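Local coordinates for protein response regulator ChrA (Corynebacterium diphtheriae, PDB 4YN8) that acts as the response regulator of a haem-sensing two-component system and probably binds DNA through a LuxR-type helix-turn-helix domain to regulate transcription, at residues H111-A116 against R121-P126; E149-L154 against T191-A196; Q162-L167 against A172-H177. The protein carries 1 engineered substitution. All coordinates share one frame; numbering follows the deposited sequence.

Running from the N terminus, the chain first builds the receiver domain, where interaction 1 closes a short loop, with four residues, mostly the end of helix 107-119, between segments 111-116 and 121-126; it ties that helix to strand 123-124 at one border of the parallel sheet. Helix 126-136 then leads on to the LuxR-family domain, which holds the other two contacts. Interaction 2 joins helix 145-155 to helix 190-199 and so closes a long loop; interaction 3, between helices 160-167 and 171-185, is nested inside it. Those two contacts have centres about 13 Å apart and touch, with I150 CD1 lying 3.5 Å from H177 CB. Interaction 1 stands apart, its nearest atoms about 35 Å from those of interaction 2.

Interaction 1: residues H111-A116 against R121-P126; sequences HDAVVA and RRTLAP
R121 folds its side chain back over A116 where helix 107-119 ends and the chain turns into strand 123-124, the last step of a beta-alpha-beta unit in the CheY-like receiver domain. The turn is closed by a backbone hydrogen bond from R121 N to A116 O, 2.9 Å long with an N-H...O angle of 159°.

The R121 side chain follows from its torsions: CG lies anti to the carbonyl carbon (chi1 -60°), the chain is extended at chi2, and a bend at chi3 (-81°) turns the guanidinium back toward the helix. One face of that flat group then rests on A116, with the CA 3.6 Å above the plane and displaced toward its rim. R121 CZ is 3.8 Å from A116 CA, while NH1 is 3.7 Å from A116 CB. V115 lies alongside, its side chain pointing the same way as that of R121, and its CG1 approaches NH2 obliquely. NH2 forms a salt bridge with E119, and at the edge of the guanidinium, in its plane, a water accepts from NH2 and donates to D112 O, tying the arginine to an earlier turn of the helix.

From the edge strand, T123 directs its side chain at the helix. Backbone bonds of T123 to M98 and Y100 fasten the short strand to the sheet, and A113 packs on L101 of the neighbouring strand. Both helix residues facing T123 are alanines, consistent with the CA atoms of A113 and T123 lying 6.3 Å apart. T123 CG2 reaches A113 CB at 4.3 Å, and T123 OG1 sits 3.6 Å from A116 CB, a van der Waals contact.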
loop_
_atom_site.group_PDB
_atom_site.type_symbol
_atom_site.label_atom_id
_atom_site.label_comp_id
_atom_site.label_asym_id
_atom_site.label_seq_id
_atom_site.Cartn_x
_atom_site.Cartn_y
_atom_site.Cartn_z
ATOM N N HIS A 111 -6.871 15.251 16.323
ATOM C CA HIS A 111 -6.276 16.450 16.892
ATOM C C HIS A 111 -4.861 16.201 17.342
ATOM O O HIS A 111 -3.933 16.939 17.007
ATOM C CB HIS A 111 -7.132 16.956 18.083
ATOM C CG HIS A 111 -6.427 17.965 18.919
ATOM N ND1 HIS A 111 -5.556 17.602 19.937
ATOM C CD2 HIS A 111 -6.406 19.316 18.868
ATOM C CE1 HIS A 111 -5.014 18.694 20.451
ATOM N NE2 HIS A 111 -5.540 19.742 19.841
ATOM N N ASP A 112 -4.657 15.136 18.125
ATOM C CA ASP A 112 -3.357 14.849 18.633
ATOM C C ASP A 112 -2.334 14.534 17.534
ATOM O O ASP A 112 -1.138 14.896 17.679
ATOM C CB ASP A 112 -3.436 13.668 19.595
ATOM C CG ASP A 112 -4.162 14.040 20.909
ATOM O OD1 ASP A 112 -4.599 15.219 21.096
ATOM O OD2 ASP A 112 -4.351 13.108 21.763
ATOM N N ALA A 113 -2.796 13.848 16.486
ATOM C CA ALA A 113 -1.938 13.568 15.298
ATOM C C ALA A 113 -1.516 14.840 14.559
ATOM O O ALA A 113 -0.356 14.991 14.162
ATOM C CB ALA A 113 -2.605 12.602 14.346
ATOM N N VAL A 114 -2.434 15.785 14.433
ATOM C CA VAL A 114 -2.060 17.080 13.852
ATOM C C VAL A 114 -1.044 17.822 14.696
ATOM O O VAL A 114 -0.015 18.346 14.194
ATOM C CB VAL A 114 -3.289 17.941 13.559
ATOM C CG1 VAL A 114 -2.877 19.327 13.114
ATOM C CG2 VAL A 114 -4.162 17.262 12.484
ATOM N N VAL A 115 -1.255 17.865 15.986
ATOM C CA VAL A 115 -0.288 18.523 16.831
ATOM C C VAL A 115 1.066 17.860 16.804
ATOM O O VAL A 115 2.103 18.521 16.715
ATOM C CB VAL A 115 -0.819 18.611 18.304
ATOM C CG1 VAL A 115 0.293 19.089 19.223
ATOM C CG2 VAL A 115 -2.049 19.518 18.396
ATOM N N ALA A 116 1.098 16.534 16.890
ATOM C CA ALA A 116 2.358 15.767 16.849
ATOM C C ALA A 116 3.121 16.011 15.575
ATOM O O ALA A 116 4.308 16.238 15.583
ATOM C CB ALA A 116 2.068 14.295 16.951
ATOM N N ARG A 121 6.937 15.138 15.798
ATOM C CA ARG A 121 6.879 13.830 16.441
ATOM C C ARG A 121 6.139 12.841 15.554
ATOM O O ARG A 121 5.100 13.196 14.978
ATOM C CB ARG A 121 6.195 13.930 17.800
ATOM C CG ARG A 121 6.904 14.855 18.766
ATOM C CD ARG A 121 6.289 14.898 20.144
ATOM N NE ARG A 121 5.105 15.766 20.268
ATOM C CZ ARG A 121 3.866 15.299 20.341
ATOM N NH1 ARG A 121 3.665 13.987 20.300
ATOM N NH2 ARG A 121 2.828 16.114 20.457
ATOM N N ARG A 122 6.679 11.636 15.393
ATOM C CA ARG A 122 6.065 10.614 14.553
ATOM C C ARG A 122 4.750 10.133 15.116
ATOM O O ARG A 122 4.625 9.963 16.343
ATOM C CB ARG A 122 6.923 9.355 14.451
ATOM C CG ARG A 122 8.172 9.356 13.690
ATOM C CD ARG A 122 8.159 9.999 12.349
ATOM N NE ARG A 122 7.540 9.326 11.218
ATOM C CZ ARG A 122 8.030 8.278 10.559
ATOM N NH1 ARG A 122 9.062 7.551 11.039
ATOM N NH2 ARG A 122 7.397 7.869 9.480
ATOM N N THR A 123 3.756 9.869 14.256
ATOM C CA THR A 123 2.548 9.144 14.644
ATOM C C THR A 123 2.480 7.922 13.806
ATOM O O THR A 123 2.122 7.977 12.674
ATOM C CB THR A 123 1.257 9.967 14.469
ATOM O OG1 THR A 123 1.371 11.154 15.248
ATOM C CG2 THR A 123 -0.013 9.187 14.885
ATOM N N LEU A 124 2.885 6.786 14.370
ATOM C CA LEU A 124 2.772 5.515 13.657
ATOM C C LEU A 124 1.612 4.758 14.259
ATOM O O LEU A 124 1.772 3.848 15.107
ATOM C CB LEU A 124 4.080 4.761 13.775
ATOM C CG LEU A 124 5.304 5.531 13.335
ATOM C CD1 LEU A 124 6.560 4.656 13.465
ATOM C CD2 LEU A 124 5.136 6.027 11.906
ATOM N N ALA A 125 0.419 5.186 13.897
ATOM C CA ALA A 125 -0.749 4.772 14.652
ATOM C C ALA A 125 -0.884 3.242 14.611
ATOM O O ALA A 125 -0.818 2.612 13.532
ATOM C CB ALA A 125 -2.015 5.415 14.101
ATOM N N PRO A 126 -1.121 2.621 15.778
ATOM C CA PRO A 126 -1.260 1.155 15.790
ATOM C C PRO A 126 -2.308 0.633 14.842
ATOM O O PRO A 126 -2.135 -0.451 14.280
ATOM C CB PRO A 126 -1.630 0.858 17.300
ATOM C CG PRO A 126 -0.906 1.936 18.010
ATOM C CD PRO A 126 -1.043 3.175 17.145
HETATM O O HOH W 1 -0.014 15.222 20.150
#

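Interaction 2: residues E149-L154 against T191-A196; sequences EILQNL and TAAITA
This is a small helix-to-helix contact made by aliphatic side chains, without hydrogen bonds, within the LuxR-family DNA-binding domain, where its first helix, 145-155, meets its last, 190-199. The short helical segments approach to 9.9 Å between axes and cross steeply (-110°), and the contacts gather on L151 and L154 against A193 and I194; the closest CA pair is L151 and I194.

I194 supplies the main projection. Its CG1 lies anti to the carbonyl carbon (chi1 -67°), and a second turn at chi2 (-61°) brings the terminal CD1 across to helix 145-155. That one methyl meets two residues about one helical turn apart: it is 3.4 Å from L151 O and 3.6 Å from L154 CB. It therefore rests against the carbonyl of L151 and the CB of L154, three residues on.

L151 reaches back in the other direction. Although its CB does not point at the opposite helix, the branch CD2 extends to A193, 4.2 Å from both the CB and the carbonyl O. The side chain of A193 is a single methyl, consistent with the leucine branch lying close to the A193 backbone.

The contact is one side of a larger core. L151 also packs on L143, I181 and the C-terminal I203, L154 on L163 of helix 160-167, and A193 on Y182 of helix 171-185, so all four helices of the domain converge here.

No hydrogen bond or salt bridge links the segments, and the L151 carbonyl is met by a methyl group. The pairing consequently rests on van der Waals packing and burial of aliphatic surface.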
loop_
_atom_site.group_PDB
_atom_site.type_symbol
_atom_site.label_atom_id
_atom_site.label_comp_id
_atom_site.label_asym_id
_atom_site.label_seq_id
_atom_site.Cartn_x
_atom_site.Cartn_y
_atom_site.Cartn_z
ATOM N N GLU A 149 1.880 -32.813 -10.037
ATOM C CA GLU A 149 1.978 -33.732 -11.156
ATOM C C GLU A 149 2.812 -33.178 -12.238
ATOM O O GLU A 149 3.667 -33.880 -12.810
ATOM C CB GLU A 149 0.569 -33.998 -11.729
ATOM C CG GLU A 149 0.513 -35.052 -12.801
ATOM C CD GLU A 149 -0.929 -35.267 -13.306
ATOM O OE1 GLU A 149 -1.733 -34.289 -13.319
ATOM O OE2 GLU A 149 -1.242 -36.393 -13.719
ATOM N N ILE A 150 2.636 -31.896 -12.560
ATOM C CA ILE A 150 3.485 -31.305 -13.567
ATOM C C ILE A 150 4.951 -31.319 -13.145
ATOM O O ILE A 150 5.828 -31.615 -13.978
ATOM C CB ILE A 150 3.007 -29.868 -13.895
ATOM C CG1 ILE A 150 1.730 -29.955 -14.765
ATOM C CG2 ILE A 150 4.042 -29.074 -14.630
ATOM C CD1 ILE A 150 1.039 -28.635 -14.907
ATOM N N LEU A 151 5.216 -30.921 -11.906
ATOM C CA LEU A 151 6.642 -30.949 -11.423
ATOM C C LEU A 151 7.262 -32.342 -11.496
ATOM O O LEU A 151 8.438 -32.488 -11.937
ATOM C CB LEU A 151 6.730 -30.380 -10.023
ATOM C CG LEU A 151 6.587 -28.876 -9.960
ATOM C CD1 LEU A 151 6.201 -28.516 -8.523
ATOM C CD2 LEU A 151 7.868 -28.168 -10.385
ATOM N N GLN A 152 6.509 -33.354 -11.101
ATOM C CA GLN A 152 7.004 -34.759 -11.113
ATOM C C GLN A 152 7.347 -35.161 -12.541
ATOM O O GLN A 152 8.339 -35.875 -12.796
ATOM C CB GLN A 152 5.983 -35.687 -10.519
ATOM C CG GLN A 152 5.881 -35.503 -9.020
ATOM C CD GLN A 152 4.783 -36.250 -8.378
ATOM O OE1 GLN A 152 3.715 -36.487 -8.974
ATOM N NE2 GLN A 152 5.046 -36.738 -7.195
ATOM N N ASN A 153 6.539 -34.714 -13.503
ATOM C CA ASN A 153 6.889 -34.986 -14.909
ATOM C C ASN A 153 7.993 -34.113 -15.481
ATOM O O ASN A 153 8.799 -34.595 -16.318
ATOM C CB ASN A 153 5.606 -34.956 -15.779
ATOM C CG ASN A 153 4.703 -36.138 -15.510
ATOM O OD1 ASN A 153 3.782 -36.109 -14.681
ATOM N ND2 ASN A 153 4.996 -37.205 -16.155
ATOM N N LEU A 154 8.092 -32.866 -15.036
ATOM C CA LEU A 154 9.213 -32.017 -15.419
ATOM C C LEU A 154 10.532 -32.665 -14.944
ATOM O O LEU A 154 11.558 -32.551 -15.633
ATOM C CB LEU A 154 9.176 -30.625 -14.780
ATOM C CG LEU A 154 8.444 -29.437 -15.365
ATOM C CD1 LEU A 154 8.712 -28.222 -14.468
ATOM C CD2 LEU A 154 8.864 -29.170 -16.818
ATOM N N THR A 191 14.600 -25.958 -14.902
ATOM C CA THR A 191 15.682 -26.575 -14.137
ATOM C C THR A 191 15.712 -26.089 -12.693
ATOM O O THR A 191 15.811 -26.912 -11.785
ATOM C CB THR A 191 17.046 -26.298 -14.758
ATOM O OG1 THR A 191 17.006 -26.749 -16.092
ATOM C CG2 THR A 191 18.110 -27.088 -14.037
ATOM N N ALA A 192 15.531 -24.790 -12.491
ATOM C CA ALA A 192 15.522 -24.218 -11.158
ATOM C C ALA A 192 14.266 -24.655 -10.390
ATOM O O ALA A 192 14.298 -24.786 -9.158
ATOM C CB ALA A 192 15.588 -22.702 -11.202
ATOM N N ALA A 193 13.151 -24.813 -11.120
ATOM C CA ALA A 193 11.934 -25.308 -10.511
ATOM C C ALA A 193 12.105 -26.706 -9.932
ATOM O O ALA A 193 11.587 -27.019 -8.855
ATOM C CB ALA A 193 10.783 -25.327 -11.498
ATOM N N ILE A 194 12.779 -27.552 -10.665
ATOM C CA ILE A 194 13.011 -28.898 -10.178
ATOM C C ILE A 194 13.892 -28.870 -8.929
ATOM O O ILE A 194 13.578 -29.550 -7.944
ATOM C CB ILE A 194 13.644 -29.821 -11.239
ATOM C CG1 ILE A 194 12.657 -30.078 -12.396
ATOM C CG2 ILE A 194 14.078 -31.161 -10.631
ATOM C CD1 ILE A 194 11.392 -30.775 -11.925
ATOM N N THR A 195 14.981 -28.117 -8.983
ATOM C CA THR A 195 15.829 -27.943 -7.777
ATOM C C THR A 195 15.041 -27.415 -6.578
ATOM O O THR A 195 15.146 -27.971 -5.473
ATOM C CB THR A 195 16.998 -26.998 -8.074
ATOM O OG1 THR A 195 17.742 -27.575 -9.133
ATOM C CG2 THR A 195 17.889 -26.825 -6.885
ATOM N N ALA A 196 14.225 -26.396 -6.771
ATOM C CA ALA A 196 13.443 -25.868 -5.671
ATOM C C ALA A 196 12.428 -26.888 -5.154
ATOM O O ALA A 196 12.209 -26.993 -3.959
ATOM C CB ALA A 196 12.734 -24.581 -6.058
#

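Interaction 3: residues Q162-L167 against A172-H177; sequences QLAAKL and ATVKTH
V174 sends its two methyls into helix 160-167: CG1 goes to the end of the L163 side chain, CG2 to its base and to the A164 backbone, and these three residues form the tight side of the contact. The side chains of V174 and L163 cross at about a right angle, with V174 CG1 3.8 Å from L163 CD1. The second branch of V174, CG2, lies 4.1 Å from L163 CB and 3.9 Å from A164 N, so it sits against the helix backbone as well as its side chains.

Torsions explain this division of labour. In V174, CG1 is anti to the backbone N (chi1 169°) and CG2 anti to the carbonyl carbon. A164 CB lies 4.3 Å from V174 CG2, and its small size is consistent with a CA separation of 6.5 Å between A164 and V174. Two successive helices joined by the short turn 168-170, within the LuxR-family domain, form the helix-turn-helix unit, in which helix 171-185 is, by analogy with relatives, the recognition helix that would enter the DNA groove. L163 also packs on L158 and on N153 of helix 145-155, and V174 on I169 of the turn.

Packing thins toward L167. It points its CB at the other segment, yet its side chain stays 5.6 Å away and turns instead to E149 of helix 145-155. On the outer side of helix 171-185, A172, K175 and T176 are exposed, and K175 makes only a long, weak approach to a sulfate ion, probably from the crystallisation liquor. T176 is held to its own helix: OG1 donates to A172 O at 3.0 Å, while T176 N reaches the same oxygen from the opposite face of the carbonyl plane. Near the turn, T173 OG1 is hydrogen-bonded to S170 OG.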
loop_
_atom_site.group_PDB
_atom_site.type_symbol
_atom_site.label_atom_id
_atom_site.label_comp_id
_atom_site.label_asym_id
_atom_site.label_seq_id
_atom_site.Cartn_x
_atom_site.Cartn_y
_atom_site.Cartn_z
ATOM N N GLN A 162 5.444 -32.775 -24.465
ATOM C CA GLN A 162 5.315 -34.085 -23.896
ATOM C C GLN A 162 4.385 -34.106 -22.690
ATOM O O GLN A 162 3.667 -35.093 -22.456
ATOM C CB GLN A 162 6.709 -34.609 -23.504
ATOM C CG GLN A 162 7.507 -35.077 -24.718
ATOM C CD GLN A 162 8.940 -35.380 -24.367
ATOM O OE1 GLN A 162 9.583 -34.641 -23.636
ATOM N NE2 GLN A 162 9.458 -36.420 -24.946
ATOM N N LEU A 163 4.439 -33.035 -21.906
ATOM C CA LEU A 163 3.588 -32.870 -20.744
ATOM C C LEU A 163 2.158 -32.797 -21.193
ATOM O O LEU A 163 1.320 -33.422 -20.609
ATOM C CB LEU A 163 3.917 -31.584 -19.968
ATOM C CG LEU A 163 5.203 -31.578 -19.140
ATOM C CD1 LEU A 163 5.548 -30.214 -18.575
ATOM C CD2 LEU A 163 5.057 -32.586 -18.033
ATOM N N ALA A 164 1.900 -32.015 -22.233
ATOM C CA ALA A 164 0.542 -31.871 -22.762
ATOM C C ALA A 164 -0.004 -33.205 -23.194
ATOM O O ALA A 164 -1.149 -33.557 -22.880
ATOM C CB ALA A 164 0.549 -30.877 -23.913
ATOM N N ALA A 165 0.813 -33.971 -23.902
ATOM C CA ALA A 165 0.370 -35.247 -24.440
ATOM C C ALA A 165 0.088 -36.248 -23.313
ATOM O O ALA A 165 -0.933 -36.959 -23.310
ATOM C CB ALA A 165 1.425 -35.769 -25.396
ATOM N N LYS A 166 0.958 -36.267 -22.308
ATOM C CA LYS A 166 0.824 -37.212 -21.224
ATOM C C LYS A 166 -0.333 -36.902 -20.287
ATOM O O LYS A 166 -1.033 -37.817 -19.804
ATOM C CB LYS A 166 2.152 -37.267 -20.473
ATOM C CG LYS A 166 2.159 -38.356 -19.424
ATOM C CD LYS A 166 3.510 -38.510 -18.761
ATOM C CE LYS A 166 3.385 -39.475 -17.582
ATOM N NZ LYS A 166 4.773 -39.790 -17.157
ATOM N N LEU A 167 -0.551 -35.619 -20.024
ATOM C CA LEU A 167 -1.559 -35.193 -19.054
ATOM C C LEU A 167 -2.924 -34.875 -19.712
ATOM O O LEU A 167 -3.909 -34.578 -19.018
ATOM C CB LEU A 167 -1.068 -33.942 -18.295
ATOM C CG LEU A 167 0.240 -34.241 -17.531
ATOM C CD1 LEU A 167 0.682 -33.043 -16.710
ATOM C CD2 LEU A 167 0.137 -35.455 -16.648
ATOM N N ALA A 172 -0.703 -24.665 -23.952
ATOM C CA ALA A 172 -1.007 -23.374 -23.296
ATOM C C ALA A 172 -1.427 -23.489 -21.826
ATOM O O ALA A 172 -1.023 -22.669 -21.010
ATOM C CB ALA A 172 -2.079 -22.626 -24.065
ATOM N N THR A 173 -2.228 -24.501 -21.515
ATOM C CA THR A 173 -2.655 -24.794 -20.147
ATOM C C THR A 173 -1.413 -25.188 -19.322
ATOM O O THR A 173 -1.248 -24.683 -18.158
ATOM C CB THR A 173 -3.663 -25.926 -20.124
ATOM O OG1 THR A 173 -4.839 -25.540 -20.852
ATOM C CG2 THR A 173 -4.080 -26.259 -18.723
ATOM N N VAL A 174 -0.560 -26.033 -19.918
ATOM C CA VAL A 174 0.758 -26.416 -19.271
ATOM C C VAL A 174 1.547 -25.158 -18.954
ATOM O O VAL A 174 2.051 -24.962 -17.822
ATOM C CB VAL A 174 1.637 -27.339 -20.141
ATOM C CG1 VAL A 174 3.044 -27.478 -19.572
ATOM C CG2 VAL A 174 1.007 -28.728 -20.259
ATOM N N LYS A 175 1.705 -24.301 -19.957
ATOM C CA LYS A 175 2.478 -23.058 -19.755
ATOM C C LYS A 175 1.906 -22.126 -18.648
ATOM O O LYS A 175 2.648 -21.562 -17.857
ATOM C CB LYS A 175 2.662 -22.326 -21.108
ATOM C CG LYS A 175 4.046 -22.536 -21.732
ATOM C CD LYS A 175 5.075 -21.528 -21.113
ATOM C CE LYS A 175 6.437 -22.127 -20.663
ATOM N NZ LYS A 175 7.284 -21.206 -19.838
ATOM N N THR A 176 0.598 -21.980 -18.584
ATOM C CA THR A 176 -0.047 -21.219 -17.524
ATOM C C THR A 176 0.247 -21.781 -16.134
ATOM O O THR A 176 0.520 -21.026 -15.195
ATOM C CB THR A 176 -1.545 -21.146 -17.780
ATOM O OG1 THR A 176 -1.708 -20.463 -19.041
ATOM C CG2 THR A 176 -2.231 -20.397 -16.698
ATOM N N HIS A 177 0.171 -23.104 -16.006
ATOM C CA HIS A 177 0.503 -23.759 -14.757
ATOM C C HIS A 177 1.953 -23.496 -14.409
ATOM O O HIS A 177 2.240 -23.276 -13.240
ATOM C CB HIS A 177 0.285 -25.260 -14.821
ATOM C CG HIS A 177 -1.151 -25.689 -14.791
ATOM N ND1 HIS A 177 -2.035 -25.321 -13.795
ATOM C CD2 HIS A 177 -1.847 -26.495 -15.628
ATOM C CE1 HIS A 177 -3.215 -25.879 -14.018
ATOM N NE2 HIS A 177 -3.131 -26.582 -15.137
#